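Local coordinates for hypothetical protein (Giardia lamblia, PDB 3I3F) that is of unknown function but belongs to the YjgF-like (endoribonuclease L-PSP) family, assembles as a trimer and binds pentanoic acid in the crystal, at residues L85-T91 and C117-A123; Q60-F65 and G128-V133. All coordinates share one frame. Where two conformers were deposited one is given. Numbering follows the deposited sequence.

How the interactions relate
Both contacts are largely buried and share one mixed sheet. Interaction 1 lies within it, pairing strand 82-90 with strand 117-123, the outermost strand on that side within the chain; interaction 2 lays helix 56-74 over strand 131-139, the other neighbour of strand 82-90. The two meet along that shared border, where Phe88 N approaches Glu132 O at 2.8 Å and Ser90 N approaches Leu130 O at 2.9 Å, both probable hydrogen bonds. Backbone hydrogen bonds dominate 85-91 with 117-123, which buries 717 Å² and carries the pentanoate-binding Arg118; 60-65 with 128-133 buries 350 Å² and relies on the Gln60 amide, a bridging water and packing of threonine, valine and phenylalanine.

Interaction 1: residues L85-T91 and C117-A123; sequences LNIFLST and CRCCVRA. With LEA (pentanoic acid), chain D.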
ATOM      1  N   LEU A  85      -3.473   2.599   7.437  1.00  9.22           N
ATOM      2  CA  LEU A  85      -3.701   1.185   7.139  1.00  9.26           C
ATOM      3  C   LEU A  85      -4.548   1.058   5.876  1.00  9.23           C
ATOM      4  O   LEU A  85      -5.178   2.025   5.445  1.00  9.20           O
ATOM      5  CB  LEU A  85      -4.358   0.462   8.324  1.00  9.34           C
ATOM      6  CG  LEU A  85      -5.739   0.913   8.811  1.00  9.64           C
ATOM      7  CD1 LEU A  85      -6.841   0.419   7.889  1.00 10.43           C
ATOM      8  CD2 LEU A  85      -5.978   0.410  10.227  1.00 10.71           C
ATOM      9  N   ASN A  86      -4.525  -0.123   5.268  1.00  9.28           N
ATOM     10  CA  ASN A  86      -5.342  -0.425   4.094  1.00  9.56           C
ATOM     11  C   ASN A  86      -6.226  -1.621   4.405  1.00  9.80           C
ATOM     12  O   ASN A  86      -5.806  -2.539   5.110  1.00  9.66           O
ATOM     13  CB  ASN A  86      -4.484  -0.811   2.885  1.00  9.55           C
ATOM     14  CG  ASN A  86      -3.545   0.291   2.410  1.00 10.09           C
ATOM     15  OD1 ASN A  86      -2.712   0.039   1.538  1.00 10.82           O
ATOM     16  ND2 ASN A  86      -3.670   1.495   2.954  1.00 11.00           N
ATOM     17  N   ILE A  87      -7.432  -1.624   3.850  1.00 10.00           N
ATOM     18  CA  ILE A  87      -8.350  -2.743   4.013  1.00 10.42           C
ATOM     19  C   ILE A  87      -8.651  -3.366   2.656  1.00 10.59           C
ATOM     20  O   ILE A  87      -8.986  -2.661   1.704  1.00 10.51           O
ATOM     21  CB  ILE A  87      -9.672  -2.290   4.652  1.00 10.47           C
ATOM     22  CG1 ILE A  87      -9.420  -1.687   6.037  1.00 11.37           C
ATOM     23  CG2 ILE A  87     -10.646  -3.463   4.761  1.00 10.79           C
ATOM     24  CD1 ILE A  87     -10.429  -0.653   6.424  1.00 12.34           C
ATOM     25  N   PHE A  88      -8.508  -4.686   2.577  1.00 10.77           N
ATOM     26  CA  PHE A  88      -9.013  -5.458   1.452  1.00 11.29           C
ATOM     27  C   PHE A  88     -10.185  -6.286   1.956  1.00 11.49           C
ATOM     28  O   PHE A  88     -10.021  -7.121   2.845  1.00 11.56           O
ATOM     29  CB  PHE A  88      -7.937  -6.386   0.878  1.00 11.59           C
ATOM     30  CG  PHE A  88      -6.876  -5.679   0.075  1.00 12.57           C
ATOM     31  CD1 PHE A  88      -7.210  -4.970  -1.072  1.00 13.58           C
ATOM     32  CD2 PHE A  88      -5.540  -5.750   0.448  1.00 14.08           C
ATOM     33  CE1 PHE A  88      -6.233  -4.322  -1.823  1.00 14.29           C
ATOM     34  CE2 PHE A  88      -4.558  -5.108  -0.299  1.00 14.61           C
ATOM     35  CZ  PHE A  88      -4.907  -4.393  -1.434  1.00 14.75           C
ATOM     36  N   LEU A  89     -11.371  -6.031   1.412  1.00 11.80           N
ATOM     37  CA  LEU A  89     -12.539  -6.858   1.689  1.00 12.26           C
ATOM     38  C   LEU A  89     -12.709  -7.834   0.535  1.00 12.59           C
ATOM     39  O   LEU A  89     -12.417  -7.501  -0.610  1.00 12.59           O
ATOM     40  CB  LEU A  89     -13.793  -5.996   1.840  1.00 12.37           C
ATOM     41  CG  LEU A  89     -13.813  -5.035   3.032  1.00 12.84           C
ATOM     42  CD1 LEU A  89     -15.080  -4.193   3.011  1.00 13.54           C
ATOM     43  CD2 LEU A  89     -13.691  -5.790   4.350  1.00 13.71           C
ATOM     44  N   SER A  90     -13.171  -9.042   0.832  1.00 12.98           N
ATOM     45  CA  SER A  90     -13.377 -10.032  -0.217  1.00 13.50           C
ATOM     46  C   SER A  90     -14.400  -9.530  -1.230  1.00 14.07           C
ATOM     47  O   SER A  90     -15.396  -8.904  -0.864  1.00 13.94           O
ATOM     48  CB  SER A  90     -13.853 -11.360   0.374  1.00 13.37           C
ATOM     49  OG  SER A  90     -14.142 -12.290  -0.656  1.00 14.07           O
ATOM     50  N   THR A  91     -14.152  -9.814  -2.505  1.00 14.76           N
ATOM     51  CA  THR A  91     -15.122  -9.518  -3.557  1.00 15.52           C
ATOM     52  C   THR A  91     -16.451 -10.241  -3.310  1.00 15.68           C
ATOM     53  O   THR A  91     -17.495  -9.810  -3.799  1.00 16.19           O
ATOM     54  CB  THR A  91     -14.578  -9.902  -4.948  1.00 15.64           C
ATOM     55  OG1 THR A  91     -14.051 -11.233  -4.906  1.00 16.96           O
ATOM     56  CG2 THR A  91     -13.479  -8.942  -5.375  1.00 16.18           C
ATOM     57  N   CYS A 117      -5.390   7.197   8.806  1.00 10.03           N
ATOM     58  CA  CYS A 117      -5.555   7.200   7.361  1.00 10.13           C
ATOM     59  C   CYS A 117      -5.980   5.808   6.914  1.00 10.10           C
ATOM     60  O   CYS A 117      -5.469   4.801   7.410  1.00 10.01           O
ATOM     61  CB  CYS A 117      -4.260   7.612   6.666  1.00  9.98           C
ATOM     62  SG  CYS A 117      -3.745   9.303   7.039  1.00 10.73           S
ATOM     63  N   ARG A 118      -6.935   5.760   5.993  1.00 10.16           N
ATOM     64  CA  ARG A 118      -7.531   4.502   5.577  1.00 10.45           C
ATOM     65  C   ARG A 118      -7.896   4.525   4.104  1.00 10.37           C
ATOM     66  O   ARG A 118      -8.222   5.573   3.548  1.00  9.88           O
ATOM     67  CB  ARG A 118      -8.794   4.237   6.400  1.00 10.69           C
ATOM     68  CG  ARG A 118      -9.255   2.798   6.391  1.00 11.86           C
ATOM     69  CD  ARG A 118     -10.616   2.639   7.058  1.00 12.00           C
ATOM     70  NE  ARG A 118     -11.696   2.466   6.086  1.00 11.98           N
ATOM     71  CZ  ARG A 118     -12.873   1.895   6.346  1.00 11.98           C
ATOM     72  NH1 ARG A 118     -13.155   1.424   7.557  1.00 11.90           N
ATOM     73  NH2 ARG A 118     -13.777   1.782   5.382  1.00 12.29           N
ATOM     74  N   CYS A 119      -7.813   3.359   3.476  1.00 10.55           N
ATOM     75  CA  CYS A 119      -8.509   3.107   2.224  1.00 11.07           C
ATOM     76  C   CYS A 119      -9.106   1.712   2.311  1.00 11.13           C
ATOM     77  O   CYS A 119      -8.707   0.906   3.155  1.00 10.68           O
ATOM     78  CB  CYS A 119      -7.575   3.246   1.018  1.00 11.04           C
ATOM     79  SG  CYS A 119      -6.246   2.033   0.925  1.00 12.71           S
ATOM     80  N   CYS A 120     -10.082   1.442   1.454  1.00 11.79           N
ATOM     81  CA  CYS A 120     -10.794   0.174   1.480  1.00 12.51           C
ATOM     82  C   CYS A 120     -11.304  -0.155   0.087  1.00 12.94           C
ATOM     83  O   CYS A 120     -12.069   0.616  -0.499  1.00 13.41           O
ATOM     84  CB  CYS A 120     -11.963   0.241   2.465  1.00 12.42           C
ATOM     85  SG  CYS A 120     -12.828  -1.330   2.701  1.00 13.83           S
ATOM     86  N   VAL A 121     -10.862  -1.287  -0.449  1.00 13.45           N
ATOM     87  CA  VAL A 121     -11.325  -1.761  -1.749  1.00 13.93           C
ATOM     88  C   VAL A 121     -11.580  -3.257  -1.687  1.00 14.20           C
ATOM     89  O   VAL A 121     -11.127  -3.935  -0.761  1.00 14.20           O
ATOM     90  CB  VAL A 121     -10.297  -1.476  -2.866  1.00 14.04           C
ATOM     91  CG1 VAL A 121     -10.015   0.019  -2.968  1.00 14.43           C
ATOM     92  CG2 VAL A 121      -9.010  -2.256  -2.626  1.00 14.21           C
ATOM     93  N   ARG A 122     -12.312  -3.761  -2.676  1.00 14.44           N
ATOM     94  CA  ARG A 122     -12.588  -5.190  -2.798  0.50 14.63           C
ATOM     95  C   ARG A 122     -11.481  -5.865  -3.596  1.00 14.71           C
ATOM     96  O   ARG A 122     -10.968  -5.292  -4.558  1.00 14.96           O
ATOM     97  CB  ARG A 122     -13.922  -5.435  -3.506  0.50 14.66           C
ATOM     98  CG  ARG A 122     -15.130  -4.787  -2.862  0.50 14.86           C
ATOM     99  CD  ARG A 122     -15.314  -5.233  -1.427  0.50 14.96           C
ATOM    100  NE  ARG A 122     -16.656  -4.939  -0.937  0.50 15.02           N
ATOM    101  CZ  ARG A 122     -17.688  -5.770  -1.045  0.50 15.11           C
ATOM    102  NH1 ARG A 122     -18.877  -5.422  -0.572  0.50 15.20           N
ATOM    103  NH2 ARG A 122     -17.530  -6.953  -1.623  0.50 15.19           N
ATOM    104  N   ALA A 123     -11.117  -7.080  -3.197  1.00 14.85           N
ATOM    105  CA  ALA A 123     -10.097  -7.855  -3.900  1.00 14.91           C
ATOM    106  C   ALA A 123     -10.325  -9.343  -3.683  1.00 15.02           C
ATOM    107  O   ALA A 123     -11.013  -9.746  -2.744  1.00 14.85           O
ATOM    108  CB  ALA A 123      -8.707  -7.459  -3.424  1.00 15.16           C
TER
HETATM  109  C2  LEA D 142     -12.531   4.015   2.938  1.00 18.21           C
HETATM  110  O2  LEA D 142     -13.571   3.329   3.048  1.00 17.60           O
HETATM  111  C3  LEA D 142     -12.527   5.247   2.056  1.00 19.01           C
HETATM  112  C4  LEA D 142     -13.784   5.345   1.192  1.00 19.70           C
HETATM  113  C5  LEA D 142     -13.968   6.748   0.617  1.00 20.06           C
HETATM  114  C6  LEA D 142     -12.679   7.305   0.049  1.00 20.44           C
HETATM  115  O1  LEA D 142     -11.477   3.721   3.543  1.00 17.20           O
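Two parallel strands, joined through helix 95-108 as a beta-alpha-beta unit, meet with axes approaching to 4.5 Å and inclined by 34°. Backbone hydrogen bonds run from Leu85 N-Cys117 O (3.0 Å) at one end to Thr91 N-Ala123 O (3.1 Å) at the other; Ile87 N donates to Cys119 O (2.9 Å) and Ile87 O accepts from Val121 N (3.2 Å). On the face toward helix 95-108, Cys120 SG fills the notch between Ile87 CG2 and Leu89 CD1, 3.7 Å from each. The Arg118 chain is wedged beside Leu85 and Ile87, with Leu85 CD1 3.7 Å from Arg118 CG and Ile87 CD1 3.4 Å from Arg118 CD; that methyl also lies over one face of the guanidinium. Arg122 CD rests against Leu89 CB (3.7 Å), and its head forms a salt bridge with Glu98. On the opposite face the Phe88 ring spans a hollow between Val121 CG2 (3.6 Å from CE1) and Ala123 CB (3.7 Å from CD1). Arg118 NE and NH2 hold pentanoate O1 and O2, each at 2.8 Å. This two-pronged grip on a carboxylate, beside Asn28 of the second subunit, implies an anion-binding site, probably equivalent to the inter-subunit pocket of YjgF relatives.

Interaction 2: residues Q60-F65 and G128-V133; sequences QTRQTF and GLLVEV
The Gln60 amide, on helix 56-74, reads the loop entering strand 131-139: OE1 accepts from Leu130 N (2.9 Å), NE2 donates to Gly128 O (3.2 Å). This is helix-on-sheet packing in the alpha+beta fold of the YjgF-like family. A water donates to Gln60 OE1 (2.8 Å) and Val131 O (2.7 Å). Gln60 is m, t (chi3 26°), and its NE2 also bonds His54 O. The helix has phi/psi near -65/-43° (Phe65 -76/-26°); Gly128 turns at 86/-18°, Leu129 takes -77/127°, Leu130 -100/-22°, and strand begins at Val131 (-150/147°). Helix and strand 131-133 run 17° from parallel, axes 8.7 Å apart at their closest; CA atoms pair Thr61 with Val131 (6.7 Å) and Thr64 with Val133 (7.3 Å). Val131 (p) and Val133 (t) point at the helix; the CA-to-CB bond of Glu132, which belongs to a different pentanoic acid pocket from Arg118, points away. Thr61 OG1, hydrogen-bonded to Leu57 O, packs 3.9 Å from Val131 CG1; Val133 CG2 sits 3.7 Å from Thr64 CG2 and 3.9 Å from Phe65 CZ.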
ATOM      1  N   GLN A  60     -13.963 -12.770  11.966  1.00 11.35           N
ATOM      2  CA  GLN A  60     -12.685 -12.539  11.285  1.00 10.91           C
ATOM      3  C   GLN A  60     -12.198 -11.108  11.495  1.00 10.79           C
ATOM      4  O   GLN A  60     -11.006 -10.883  11.698  1.00 10.55           O
ATOM      5  CB  GLN A  60     -12.777 -12.847   9.788  1.00 10.88           C
ATOM      6  CG  GLN A  60     -12.800 -14.334   9.475  1.00 10.66           C
ATOM      7  CD  GLN A  60     -12.666 -14.639   7.991  1.00 10.85           C
ATOM      8  OE1 GLN A  60     -12.101 -13.854   7.227  1.00 10.53           O
ATOM      9  NE2 GLN A  60     -13.177 -15.793   7.580  1.00 11.32           N
ATOM     10  N   THR A  61     -13.121 -10.148  11.460  1.00 10.43           N
ATOM     11  CA  THR A  61     -12.776  -8.743  11.665  1.00 10.39           C
ATOM     12  C   THR A  61     -12.256  -8.499  13.080  1.00 10.52           C
ATOM     13  O   THR A  61     -11.222  -7.854  13.256  1.00 10.41           O
ATOM     14  CB  THR A  61     -13.978  -7.821  11.377  1.00 10.37           C
ATOM     15  OG1 THR A  61     -14.363  -7.965  10.004  1.00 10.29           O
ATOM     16  CG2 THR A  61     -13.626  -6.363  11.649  1.00 10.46           C
ATOM     17  N   ARG A  62     -12.954  -9.025  14.083  1.00 10.58           N
ATOM     18  CA  ARG A  62     -12.533  -8.860  15.474  0.50 10.70           C
ATOM     19  C   ARG A  62     -11.163  -9.495  15.717  1.00 10.62           C
ATOM     20  O   ARG A  62     -10.310  -8.912  16.382  1.00 10.62           O
ATOM     21  CB  ARG A  62     -13.571  -9.456  16.430  0.50 10.86           C
ATOM     22  CG  ARG A  62     -14.884  -8.688  16.475  0.50 11.51           C
ATOM     23  CD  ARG A  62     -15.873  -9.321  17.443  0.50 12.19           C
ATOM     24  NE  ARG A  62     -17.146  -8.606  17.484  0.50 13.05           N
ATOM     25  CZ  ARG A  62     -17.367  -7.511  18.206  0.50 13.81           C
ATOM     26  NH1 ARG A  62     -16.396  -6.999  18.950  0.50 14.29           N
ATOM     27  NH2 ARG A  62     -18.559  -6.926  18.186  0.50 14.16           N
ATOM     28  N   GLN A  63     -10.956 -10.691  15.170  1.00 10.33           N
ATOM     29  CA  GLN A  63      -9.680 -11.390  15.321  1.00 10.19           C
ATOM     30  C   GLN A  63      -8.540 -10.644  14.618  1.00  9.95           C
ATOM     31  O   GLN A  63      -7.431 -10.572  15.145  1.00  9.78           O
ATOM     32  CB  GLN A  63      -9.783 -12.826  14.797  1.00 10.34           C
ATOM     33  CG  GLN A  63      -8.530 -13.669  15.022  1.00 10.92           C
ATOM     34  CD  GLN A  63      -8.256 -13.918  16.492  1.00 12.23           C
ATOM     35  OE1 GLN A  63      -9.082 -14.500  17.193  1.00 13.49           O
ATOM     36  NE2 GLN A  63      -7.095 -13.481  16.965  1.00 13.06           N
ATOM     37  N   THR A  64      -8.821 -10.092  13.439  1.00  9.72           N
ATOM     38  CA  THR A  64      -7.822  -9.332  12.688  1.00  9.67           C
ATOM     39  C   THR A  64      -7.300  -8.142  13.489  1.00  9.85           C
ATOM     40  O   THR A  64      -6.091  -7.939  13.585  1.00  9.41           O
ATOM     41  CB  THR A  64      -8.386  -8.838  11.339  1.00  9.61           C
ATOM     42  OG1 THR A  64      -8.700  -9.964  10.514  1.00  9.58           O
ATOM     43  CG2 THR A  64      -7.374  -7.956  10.613  1.00  9.56           C
ATOM     44  N   PHE A  65      -8.206  -7.365  14.075  1.00  9.99           N
ATOM     45  CA  PHE A  65      -7.786  -6.190  14.832  1.00 10.23           C
ATOM     46  C   PHE A  65      -7.201  -6.537  16.199  1.00 10.31           C
ATOM     47  O   PHE A  65      -6.370  -5.795  16.714  1.00 10.42           O
ATOM     48  CB  PHE A  65      -8.913  -5.160  14.919  1.00 10.36           C
ATOM     49  CG  PHE A  65      -9.108  -4.402  13.638  1.00 10.65           C
ATOM     50  CD1 PHE A  65      -8.166  -3.465  13.231  1.00 11.18           C
ATOM     51  CD2 PHE A  65     -10.195  -4.654  12.816  1.00 11.25           C
ATOM     52  CE1 PHE A  65      -8.318  -2.775  12.042  1.00 11.36           C
ATOM     53  CE2 PHE A  65     -10.355  -3.962  11.622  1.00 11.56           C
ATOM     54  CZ  PHE A  65      -9.410  -3.026  11.233  1.00 11.73           C
ATOM     55  N   GLY A 128     -10.917 -18.620   1.887  1.00 15.92           N
ATOM     56  CA  GLY A 128     -11.623 -18.480   3.164  1.00 15.39           C
ATOM     57  C   GLY A 128     -11.602 -17.093   3.788  1.00 14.86           C
ATOM     58  O   GLY A 128     -12.422 -16.796   4.662  1.00 14.86           O
ATOM     59  N   LEU A 129     -10.677 -16.241   3.348  1.00 14.32           N
ATOM     60  CA  LEU A 129     -10.510 -14.913   3.935  1.00 13.80           C
ATOM     61  C   LEU A 129     -11.590 -13.955   3.444  1.00 13.22           C
ATOM     62  O   LEU A 129     -11.794 -13.808   2.237  1.00 13.24           O
ATOM     63  CB  LEU A 129      -9.131 -14.341   3.593  1.00 13.89           C
ATOM     64  CG  LEU A 129      -7.912 -15.151   4.039  1.00 14.29           C
ATOM     65  CD1 LEU A 129      -6.631 -14.448   3.612  1.00 14.86           C
ATOM     66  CD2 LEU A 129      -7.925 -15.375   5.541  1.00 14.95           C
ATOM     67  N   LEU A 130     -12.276 -13.309   4.386  1.00 12.55           N
ATOM     68  CA  LEU A 130     -13.318 -12.328   4.070  1.00 12.19           C
ATOM     69  C   LEU A 130     -12.810 -10.894   4.195  1.00 11.86           C
ATOM     70  O   LEU A 130     -13.383  -9.976   3.607  1.00 11.50           O
ATOM     71  CB  LEU A 130     -14.522 -12.527   4.993  1.00 12.28           C
ATOM     72  CG  LEU A 130     -15.162 -13.918   4.943  1.00 12.59           C
ATOM     73  CD1 LEU A 130     -16.241 -14.046   6.006  1.00 13.12           C
ATOM     74  CD2 LEU A 130     -15.731 -14.207   3.561  1.00 13.11           C
ATOM     75  N   VAL A 131     -11.744 -10.712   4.973  1.00 11.61           N
ATOM     76  CA  VAL A 131     -11.143  -9.405   5.194  1.00 11.60           C
ATOM     77  C   VAL A 131      -9.647  -9.572   5.439  1.00 11.33           C
ATOM     78  O   VAL A 131      -9.202 -10.582   5.991  1.00 11.02           O
ATOM     79  CB  VAL A 131     -11.795  -8.680   6.403  1.00 11.58           C
ATOM     80  CG1 VAL A 131     -11.717  -9.543   7.660  1.00 11.87           C
ATOM     81  CG2 VAL A 131     -11.144  -7.321   6.640  1.00 12.53           C
ATOM     82  N   GLU A 132      -8.876  -8.585   5.004  1.00 11.15           N
ATOM     83  CA  GLU A 132      -7.449  -8.542   5.283  1.00 11.35           C
ATOM     84  C   GLU A 132      -7.034  -7.092   5.454  1.00 11.04           C
ATOM     85  O   GLU A 132      -7.422  -6.234   4.660  1.00 11.49           O
ATOM     86  CB  GLU A 132      -6.655  -9.192   4.151  1.00 11.51           C
ATOM     87  CG  GLU A 132      -5.159  -9.279   4.435  1.00 12.59           C
ATOM     88  CD  GLU A 132      -4.398 -10.132   3.442  1.00 14.13           C
ATOM     89  OE1 GLU A 132      -5.034 -10.798   2.593  1.00 15.20           O
ATOM     90  OE2 GLU A 132      -3.150 -10.139   3.520  1.00 15.40           O
ATOM     91  N   VAL A 133      -6.267  -6.820   6.503  1.00 10.51           N
ATOM     92  CA  VAL A 133      -5.781  -5.473   6.777  1.00 10.41           C
ATOM     93  C   VAL A 133      -4.275  -5.456   6.555  1.00 10.17           C
ATOM     94  O   VAL A 133      -3.541  -6.250   7.150  1.00 10.13           O
ATOM     95  CB  VAL A 133      -6.139  -5.024   8.204  1.00 10.36           C
ATOM     96  CG1 VAL A 133      -5.554  -3.650   8.499  1.00 10.59           C
ATOM     97  CG2 VAL A 133      -7.651  -5.009   8.379  1.00 11.11           C
TER
HETATM   98  O   HOH W   1      -9.602 -12.673   7.670  1.00 11.87           O